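Local coordinates for bluetongue virus COAT protein VP7 (Bluetongue virus, PDB 1BVP), which forms trimeric capsomers that coat the VP3 scaffold of the bluetongue virus core and probably contributes to binding receptors on the host cell surface, at residues Y271-R274 against D275-W278; P338-R341 against A342-R345; A284-N287 against R288-L291; P52-L55 against A56-N59. All coordinates share one frame; numbering follows the deposited sequence.

Contact 1: Y271-R274 against D275-W278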
loop_
_atom_site.group_PDB
_atom_site.type_symbol
_atom_site.label_atom_id
_atom_site.label_comp_id
_atom_site.label_asym_id
_atom_site.label_seq_id
_atom_site.Cartn_x
_atom_site.Cartn_y
_atom_site.Cartn_z
ATOM N N TYR A 271 -5.124 -12.694 10.250
ATOM C CA TYR A 271 -6.510 -13.111 10.061
ATOM C C TYR A 271 -6.747 -14.236 9.084
ATOM O O TYR A 271 -7.879 -14.648 8.891
ATOM C CB TYR A 271 -7.408 -11.914 9.775
ATOM C CG TYR A 271 -7.571 -10.984 10.964
ATOM C CD1 TYR A 271 -8.422 -11.307 12.011
ATOM C CD2 TYR A 271 -6.845 -9.792 11.060
ATOM C CE1 TYR A 271 -8.552 -10.475 13.145
ATOM C CE2 TYR A 271 -6.969 -8.951 12.193
ATOM C CZ TYR A 271 -7.825 -9.309 13.220
ATOM O OH TYR A 271 -7.962 -8.490 14.323
ATOM N N SER A 272 -5.693 -14.749 8.468
ATOM C CA SER A 272 -5.857 -15.886 7.572
ATOM C C SER A 272 -6.275 -17.082 8.406
ATOM O O SER A 272 -5.974 -17.204 9.618
ATOM C CB SER A 272 -4.585 -16.206 6.832
ATOM O OG SER A 272 -4.359 -15.181 5.912
ATOM N N PHE A 273 -6.948 -17.984 7.722
ATOM C CA PHE A 273 -7.498 -19.158 8.349
ATOM C C PHE A 273 -6.473 -20.185 8.811
ATOM O O PHE A 273 -6.440 -20.518 10.005
ATOM C CB PHE A 273 -8.504 -19.781 7.375
ATOM C CG PHE A 273 -9.155 -21.029 7.892
ATOM C CD1 PHE A 273 -9.924 -20.996 9.074
ATOM C CD2 PHE A 273 -9.005 -22.239 7.204
ATOM C CE1 PHE A 273 -10.542 -22.157 9.571
ATOM C CE2 PHE A 273 -9.612 -23.416 7.685
ATOM C CZ PHE A 273 -10.388 -23.365 8.879
ATOM N N ARG A 274 -5.667 -20.679 7.851
ATOM C CA ARG A 274 -4.640 -21.726 8.057
ATOM C C ARG A 274 -5.352 -23.070 8.297
ATOM O O ARG A 274 -5.409 -23.933 7.405
ATOM C CB ARG A 274 -3.682 -21.345 9.201
ATOM C CG ARG A 274 -2.594 -20.458 8.667
ATOM C CD ARG A 274 -1.769 -19.823 9.724
ATOM N NE ARG A 274 -0.496 -19.385 9.159
ATOM C CZ ARG A 274 -0.255 -18.160 8.722
ATOM N NH1 ARG A 274 -1.216 -17.247 8.811
ATOM N NH2 ARG A 274 0.906 -17.886 8.117
ATOM N N ASP A 275 -5.960 -23.204 9.469
ATOM C CA ASP A 275 -6.729 -24.387 9.799
ATOM C C ASP A 275 -7.527 -24.034 11.045
ATOM O O ASP A 275 -7.357 -22.930 11.632
ATOM C CB ASP A 275 -5.844 -25.628 10.025
ATOM C CG ASP A 275 -4.798 -25.446 11.149
ATOM O OD1 ASP A 275 -5.076 -24.877 12.234
ATOM O OD2 ASP A 275 -3.667 -25.908 10.940
ATOM N N HIS A 276 -8.312 -24.994 11.511
ATOM C CA HIS A 276 -9.149 -24.745 12.674
ATOM C C HIS A 276 -8.455 -24.416 13.952
ATOM O O HIS A 276 -8.986 -23.659 14.763
ATOM C CB HIS A 276 -10.112 -25.893 12.904
ATOM C CG HIS A 276 -11.092 -26.071 11.789
ATOM N ND1 HIS A 276 -10.855 -26.912 10.719
ATOM C CD2 HIS A 276 -12.275 -25.457 11.536
ATOM C CE1 HIS A 276 -11.849 -26.804 9.852
ATOM N NE2 HIS A 276 -12.721 -25.929 10.324
ATOM N N THR A 277 -7.267 -24.973 14.139
ATOM C CA THR A 277 -6.517 -24.718 15.356
ATOM C C THR A 277 -5.983 -23.284 15.361
ATOM O O THR A 277 -6.174 -22.529 16.334
ATOM C CB THR A 277 -5.409 -25.776 15.516
ATOM O OG1 THR A 277 -6.020 -27.076 15.582
ATOM C CG2 THR A 277 -4.604 -25.535 16.785
ATOM N N TRP A 278 -5.390 -22.864 14.250
ATOM C CA TRP A 278 -4.868 -21.520 14.203
ATOM C C TRP A 278 -6.022 -20.530 14.344
ATOM O O TRP A 278 -5.948 -19.520 15.064
ATOM C CB TRP A 278 -4.159 -21.290 12.893
ATOM C CG TRP A 278 -3.823 -19.863 12.738
ATOM C CD1 TRP A 278 -4.422 -18.954 11.908
ATOM C CD2 TRP A 278 -2.897 -19.139 13.529
ATOM N NE1 TRP A 278 -3.934 -17.700 12.156
ATOM C CE2 TRP A 278 -2.996 -17.781 13.149
ATOM C CE3 TRP A 278 -1.995 -19.505 14.538
ATOM C CZ2 TRP A 278 -2.225 -16.782 13.742
ATOM C CZ3 TRP A 278 -1.224 -18.516 15.135
ATOM C CH2 TRP A 278 -1.345 -17.163 14.732
#

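Contact 2: P338-R341 against A342-R345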
loop_
_atom_site.group_PDB
_atom_site.type_symbol
_atom_site.label_atom_id
_atom_site.label_comp_id
_atom_site.label_asym_id
_atom_site.label_seq_id
_atom_site.Cartn_x
_atom_site.Cartn_y
_atom_site.Cartn_z
ATOM N N PRO A 338 -9.164 -32.338 2.609
ATOM C CA PRO A 338 -7.935 -31.565 2.853
ATOM C C PRO A 338 -7.994 -30.011 3.012
ATOM O O PRO A 338 -6.940 -29.360 2.901
ATOM C CB PRO A 338 -7.013 -32.011 1.695
ATOM C CG PRO A 338 -7.991 -32.346 0.588
ATOM C CD PRO A 338 -9.071 -33.093 1.342
ATOM N N LEU A 339 -9.174 -29.438 3.315
ATOM C CA LEU A 339 -9.342 -27.985 3.524
ATOM C C LEU A 339 -9.493 -27.198 2.234
ATOM O O LEU A 339 -8.626 -27.188 1.350
ATOM C CB LEU A 339 -8.225 -27.390 4.372
ATOM C CG LEU A 339 -8.361 -27.154 5.882
ATOM C CD1 LEU A 339 -9.392 -28.041 6.532
ATOM C CD2 LEU A 339 -6.987 -27.340 6.522
ATOM N N THR A 340 -10.601 -26.479 2.166
ATOM C CA THR A 340 -10.955 -25.731 0.978
ATOM C C THR A 340 -11.390 -24.334 1.345
ATOM O O THR A 340 -11.603 -24.012 2.534
ATOM C CB THR A 340 -12.137 -26.426 0.281
ATOM O OG1 THR A 340 -13.238 -26.549 1.210
ATOM C CG2 THR A 340 -11.719 -27.816 -0.191
ATOM N N ARG A 341 -11.590 -23.521 0.315
ATOM C CA ARG A 341 -12.016 -22.158 0.555
ATOM C C ARG A 341 -13.390 -22.146 1.225
ATOM O O ARG A 341 -13.635 -21.368 2.152
ATOM C CB ARG A 341 -12.034 -21.400 -0.750
ATOM C CG ARG A 341 -12.449 -19.978 -0.607
ATOM C CD ARG A 341 -12.304 -19.256 -1.936
ATOM N NE ARG A 341 -12.978 -17.958 -1.949
ATOM C CZ ARG A 341 -12.659 -16.980 -2.790
ATOM N NH1 ARG A 341 -11.669 -17.171 -3.677
ATOM N NH2 ARG A 341 -13.339 -15.830 -2.771
ATOM N N ALA A 342 -14.250 -23.080 0.821
ATOM C CA ALA A 342 -15.607 -23.187 1.374
ATOM C C ALA A 342 -15.577 -23.467 2.877
ATOM O O ALA A 342 -16.299 -22.850 3.675
ATOM C CB ALA A 342 -16.371 -24.276 0.638
ATOM N N ILE A 343 -14.707 -24.386 3.258
ATOM C CA ILE A 343 -14.544 -24.747 4.657
ATOM C C ILE A 343 -13.954 -23.580 5.473
ATOM O O ILE A 343 -14.382 -23.323 6.610
ATOM C CB ILE A 343 -13.656 -25.998 4.775
ATOM C CG1 ILE A 343 -14.365 -27.201 4.145
ATOM C CG2 ILE A 343 -13.336 -26.267 6.219
ATOM C CD1 ILE A 343 -13.511 -28.449 4.075
ATOM N N ALA A 344 -12.968 -22.895 4.888
ATOM C CA ALA A 344 -12.333 -21.755 5.527
ATOM C C ALA A 344 -13.385 -20.674 5.774
ATOM O O ALA A 344 -13.534 -20.191 6.910
ATOM C CB ALA A 344 -11.197 -21.200 4.643
ATOM N N ARG A 345 -14.124 -20.321 4.718
ATOM C CA ARG A 345 -15.155 -19.289 4.794
ATOM C C ARG A 345 -16.195 -19.570 5.873
ATOM O O ARG A 345 -16.599 -18.663 6.609
ATOM C CB ARG A 345 -15.835 -19.111 3.437
ATOM C CG ARG A 345 -17.217 -18.480 3.517
ATOM C CD ARG A 345 -17.327 -17.240 2.649
ATOM N NE ARG A 345 -18.572 -16.491 2.885
ATOM C CZ ARG A 345 -19.005 -16.049 4.081
ATOM N NH1 ARG A 345 -18.323 -16.270 5.222
ATOM N NH2 ARG A 345 -20.114 -15.309 4.131
#

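Contact 3: A284-N287 against R288-L291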
loop_
_atom_site.group_PDB
_atom_site.type_symbol
_atom_site.label_atom_id
_atom_site.label_comp_id
_atom_site.label_asym_id
_atom_site.label_seq_id
_atom_site.Cartn_x
_atom_site.Cartn_y
_atom_site.Cartn_z
ATOM N N ALA A 284 -8.989 -16.816 20.149
ATOM C CA ALA A 284 -8.830 -16.792 21.611
ATOM C C ALA A 284 -7.852 -15.727 22.090
ATOM O O ALA A 284 -8.092 -15.074 23.100
ATOM C CB ALA A 284 -8.399 -18.150 22.121
ATOM N N ILE A 285 -6.734 -15.563 21.396
ATOM C CA ILE A 285 -5.767 -14.553 21.791
ATOM C C ILE A 285 -6.347 -13.154 21.549
ATOM O O ILE A 285 -6.254 -12.288 22.415
ATOM C CB ILE A 285 -4.429 -14.730 21.012
ATOM C CG1 ILE A 285 -3.801 -16.081 21.336
ATOM C CG2 ILE A 285 -3.463 -13.607 21.323
ATOM C CD1 ILE A 285 -2.696 -16.460 20.396
ATOM N N LEU A 286 -6.978 -12.926 20.401
ATOM C CA LEU A 286 -7.527 -11.598 20.121
ATOM C C LEU A 286 -8.695 -11.202 21.049
ATOM O O LEU A 286 -8.922 -10.002 21.280
ATOM C CB LEU A 286 -7.874 -11.461 18.638
ATOM C CG LEU A 286 -6.642 -11.332 17.726
ATOM C CD1 LEU A 286 -7.002 -11.367 16.271
ATOM C CD2 LEU A 286 -5.831 -10.071 18.040
ATOM N N ASN A 287 -9.382 -12.187 21.644
ATOM C CA ASN A 287 -10.493 -11.899 22.585
ATOM C C ASN A 287 -10.042 -11.162 23.815
ATOM O O ASN A 287 -10.852 -10.659 24.575
ATOM C CB ASN A 287 -11.200 -13.170 23.070
ATOM C CG ASN A 287 -12.108 -13.758 22.014
ATOM O OD1 ASN A 287 -12.550 -13.038 21.107
ATOM N ND2 ASN A 287 -12.387 -15.063 22.105
ATOM N N ARG A 288 -8.746 -11.165 24.052
ATOM C CA ARG A 288 -8.178 -10.532 25.222
ATOM C C ARG A 288 -7.674 -9.151 24.866
ATOM O O ARG A 288 -6.945 -8.540 25.641
ATOM C CB ARG A 288 -7.011 -11.392 25.717
ATOM C CG ARG A 288 -7.284 -12.339 26.873
ATOM C CD ARG A 288 -8.227 -13.500 26.598
ATOM N NE ARG A 288 -9.519 -13.305 27.255
ATOM C CZ ARG A 288 -9.703 -12.796 28.479
ATOM N NH1 ARG A 288 -8.685 -12.428 29.270
ATOM N NH2 ARG A 288 -10.941 -12.498 28.855
ATOM N N THR A 289 -8.032 -8.671 23.678
ATOM C CA THR A 289 -7.587 -7.363 23.206
ATOM C C THR A 289 -8.761 -6.516 22.695
ATOM O O THR A 289 -9.922 -6.946 22.717
ATOM C CB THR A 289 -6.551 -7.524 22.060
ATOM O OG1 THR A 289 -7.216 -7.948 20.865
ATOM C CG2 THR A 289 -5.489 -8.581 22.425
ATOM N N THR A 290 -8.460 -5.313 22.215
ATOM C CA THR A 290 -9.501 -4.429 21.697
ATOM C C THR A 290 -9.636 -4.580 20.193
ATOM O O THR A 290 -10.366 -3.829 19.545
ATOM C CB THR A 290 -9.228 -2.967 22.050
ATOM O OG1 THR A 290 -7.880 -2.635 21.715
ATOM C CG2 THR A 290 -9.428 -2.752 23.535
ATOM N N LEU A 291 -8.942 -5.573 19.654
ATOM C CA LEU A 291 -8.956 -5.866 18.245
ATOM C C LEU A 291 -10.041 -6.893 17.947
ATOM O O LEU A 291 -10.433 -7.672 18.820
ATOM C CB LEU A 291 -7.620 -6.481 17.846
ATOM C CG LEU A 291 -6.425 -5.789 17.193
ATOM C CD1 LEU A 291 -6.578 -4.328 17.057
ATOM C CD2 LEU A 291 -5.197 -6.134 18.012
#

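Contact 4: P52-L55 against A56-N59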
loop_
_atom_site.group_PDB
_atom_site.type_symbol
_atom_site.label_atom_id
_atom_site.label_comp_id
_atom_site.label_asym_id
_atom_site.label_seq_id
_atom_site.Cartn_x
_atom_site.Cartn_y
_atom_site.Cartn_z
ATOM N N PRO A 52 13.986 -29.901 16.971
ATOM C CA PRO A 52 12.807 -30.762 17.098
ATOM C C PRO A 52 12.604 -31.699 15.911
ATOM O O PRO A 52 12.760 -31.291 14.772
ATOM C CB PRO A 52 11.670 -29.751 17.154
ATOM C CG PRO A 52 12.350 -28.448 17.547
ATOM C CD PRO A 52 13.592 -28.498 16.773
ATOM N N THR A 53 12.249 -32.952 16.167
ATOM C CA THR A 53 11.997 -33.913 15.089
ATOM C C THR A 53 10.569 -34.470 15.219
ATOM O O THR A 53 9.744 -34.322 14.306
ATOM C CB THR A 53 13.078 -35.043 15.041
ATOM O OG1 THR A 53 13.284 -35.605 16.349
ATOM C CG2 THR A 53 14.398 -34.457 14.586
ATOM N N SER A 54 10.245 -35.026 16.380
ATOM C CA SER A 54 8.913 -35.554 16.601
ATOM C C SER A 54 7.871 -34.449 16.767
ATOM O O SER A 54 8.195 -33.321 17.107
ATOM C CB SER A 54 8.897 -36.422 17.863
ATOM O OG SER A 54 9.113 -35.655 19.036
ATOM N N LEU A 55 6.606 -34.823 16.617
ATOM C CA LEU A 55 5.501 -33.905 16.793
ATOM C C LEU A 55 5.513 -33.365 18.215
ATOM O O LEU A 55 5.261 -32.181 18.458
ATOM C CB LEU A 55 4.186 -34.638 16.555
ATOM C CG LEU A 55 2.896 -33.923 16.959
ATOM C CD1 LEU A 55 2.686 -32.717 16.042
ATOM C CD2 LEU A 55 1.733 -34.893 16.867
ATOM N N ALA A 56 5.813 -34.227 19.172
ATOM C CA ALA A 56 5.824 -33.770 20.553
ATOM C C ALA A 56 6.853 -32.670 20.788
ATOM O O ALA A 56 6.608 -31.730 21.566
ATOM C CB ALA A 56 6.049 -34.925 21.481
ATOM N N GLN A 57 7.978 -32.753 20.078
ATOM C CA GLN A 57 9.028 -31.748 20.225
ATOM C C GLN A 57 8.672 -30.437 19.551
ATOM O O GLN A 57 9.041 -29.356 20.022
ATOM C CB GLN A 57 10.342 -32.274 19.693
ATOM C CG GLN A 57 10.891 -33.368 20.547
ATOM C CD GLN A 57 12.097 -34.050 19.935
ATOM O OE1 GLN A 57 13.035 -34.391 20.642
ATOM N NE2 GLN A 57 12.062 -34.292 18.626
ATOM N N ARG A 58 7.973 -30.547 18.430
ATOM C CA ARG A 58 7.518 -29.390 17.685
ATOM C C ARG A 58 6.461 -28.635 18.494
ATOM O O ARG A 58 6.567 -27.423 18.674
ATOM C CB ARG A 58 7.002 -29.823 16.320
ATOM C CG ARG A 58 8.133 -30.186 15.387
ATOM C CD ARG A 58 7.679 -30.422 13.978
ATOM N NE ARG A 58 7.067 -31.736 13.782
ATOM C CZ ARG A 58 5.786 -31.938 13.490
ATOM N NH1 ARG A 58 4.950 -30.927 13.370
ATOM N NH2 ARG A 58 5.350 -33.153 13.264
ATOM N N ASN A 59 5.522 -29.365 19.087
ATOM C CA ASN A 59 4.501 -28.735 19.908
ATOM C C ASN A 59 5.146 -27.977 21.050
ATOM O O ASN A 59 4.840 -26.807 21.329
ATOM C CB ASN A 59 3.576 -29.779 20.491
ATOM C CG ASN A 59 2.583 -30.304 19.494
ATOM O OD1 ASN A 59 2.411 -29.765 18.402
ATOM N ND2 ASN A 59 1.912 -31.363 19.866
#

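Contact 1: Y271-R274 against D275-W278
At the N-cap of helix 276-286, F273 and H276 meet just where the chain leaves the loop after helix 263-271. Their rings form an edge-to-face (T-shaped) pair with perpendicular planes and centroids 5.1 Å apart. F273 CZ stands over the middle of the imidazole, 3.8 Å from H276 NE2, while D275 C lies over one face of the phenyl ring toward its rim. The ring of F273 reaches forward over D275 to the first residue of the helix, since its chi1 of 180° places CG opposite the backbone N. The cap itself is D275: its OD1 accepts from W278 N at 2.9 Å in a nearly straight bond (168°), a side-chain carboxylate standing in for the backbone acceptor that the first turn of a helix lacks. D275 OD2 turns to Y320 OH in helix 304-323. A weak bond of 2.8 Å from D275 N to F273 O closes a tight turn at R274. The R274 chain runs alongside W278, and R274 CD makes a CH-pi contact over the face of the five-membered ring, 3.6 Å from W278 CG. The indole edge meets two carbonyls, with W278 CD1 3.2 Å from F273 O and 3.3 Å from S272 O. R274 NE reaches T321 OG1, and R274 N bonds to T118 OG1 of a second subunit of the trimer.

Contact 2: P338-R341 against A342-R345
R341 O accepts from R345 N at 2.8 Å and 171°, the donor arriving nearly in line with the carbonyl. This bond belongs to the first turn of the C-terminal helix 341-346, whose N-cap is T340. The preceding rung, A344 N to T340 O at 2.9 Å, is also a regular backbone bond. T340 uses its hydroxyl as well: OG1 accepts from I343 N, a weak capping bond of 3.3 Å. The hydroxyl can reach that amide because chi1 of 56° sets OG1 between the backbone N and the carbonyl carbon of T340, turned toward the helix start. The side chains of T340 and I343 cross at a slant, and I343 CG1 and CD1 both lie against T340 OG1. Farther back, L339 adds a looser apolar touch and also packs on D275. The extended R341 chain leaves this turn altogether; its NH1 forms a salt bridge with D254 of a second subunit, so the helix start also contributes to the trimer interface. A344 is buried, packing on F273 and on W119 of that subunit. Its CB sits 3.5 Å from T340 O and 3.5 Å from R341 O.

Contact 3: A284-N287 against R288-L291
L286 and T289 make the close part of this contact, at the C-terminal end of helix 276-286, where a type I beta turn from L286 to T289 carries the chain away. L286 O is gripped twice. T289 OG1 donates to L286 O at 2.7 Å, in the carbonyl plane and on a lone pair, whereas T289 N approaches L286 O at 2.9 Å from well above that plane. The two donors therefore use different directions round one oxygen. T289 can do this because chi1 of 73° swings OG1 back toward the turn; T289 OG1 in turn accepts from L291 N at 3.2 Å, which makes an ST turn. The hydroxyl thus works as donor and acceptor at once and joins two consecutive bends. R288 N adds a further backbone bond, to I285 O at 3.2 Å. Close by, L286 CD2 and L291 CD2 form an apolar patch, 4.0 Å apart.

The outer side is looser. The exposed R288 side chain folds at chi2 and chi3 and brings CD to 3.8 Å from A284 O. N287, also exposed, bonds through OD1 to N293; it is a predicted N-glycosylation site, carrying no sugar here. On the buried side L286 and L291 pack on Y271 of helix 263-271 and on helix 304-323, through L313 and L310 respectively, while I285 meets L66 and L70 of helix 55-73.

Contact 4: P52-L55 against A56-N59
L55 and R58 cross at about a right angle, the R58 guanidinium laying one face over the L55 backbone, with NH2 3.6 Å from L55 CA. T53 O lies at the edge of the same group, near its plane and 3.8 Å from R58 NE. The R58 chain gets there by folding at chi3 (-78°), which turns the guanidinium back across the start of the helix; its NH1 bonds to L323 O, beyond the two segments. N59 meets L55 at a slant, its OD1 3.8 Å from L55 CD1, and that oxygen accepts from E326 N. P52 packs its ring against the aliphatic root of Q57, CB to CB 3.8 Å, and it also approaches R58 CG. The T53 side chain lies alongside that of Q57. The backbone is already helical, with N59 N donating to L55 O at 2.9 Å and R58 N to S54 O at 3.1 Å. S54 closes the turn: its OG, lying between its own backbone N and carbonyl carbon (chi1 67°), accepts from Q57 N at 3.3 Å. A serine hydroxyl that takes the amide three residues on is the classical N-cap, here of helix 55-73.

Overall arrangement
From the N terminus, the contacts come in series, each closing only a local turn; none encloses or crosses another. Contact 4 starts helix 55-73, contact 1 starts helix 276-286, contact 3 ends that same helix, and contact 2 starts the C-terminal helix 341-346. Contact 1 is the hub: it touches contact 2, where H276 packs on I343 and R274 O lies near L339, and it reaches contact 3 through Y271. Contact 4 stands apart, its nearest atoms about 8 Å from contact 1, yet the helix it starts extends as far as contact 3. Helix 304-323 packs on contacts 1 and 3, and its end bonds to R58 of contact 4. Contacts 1 and 2 both touch the second subunit.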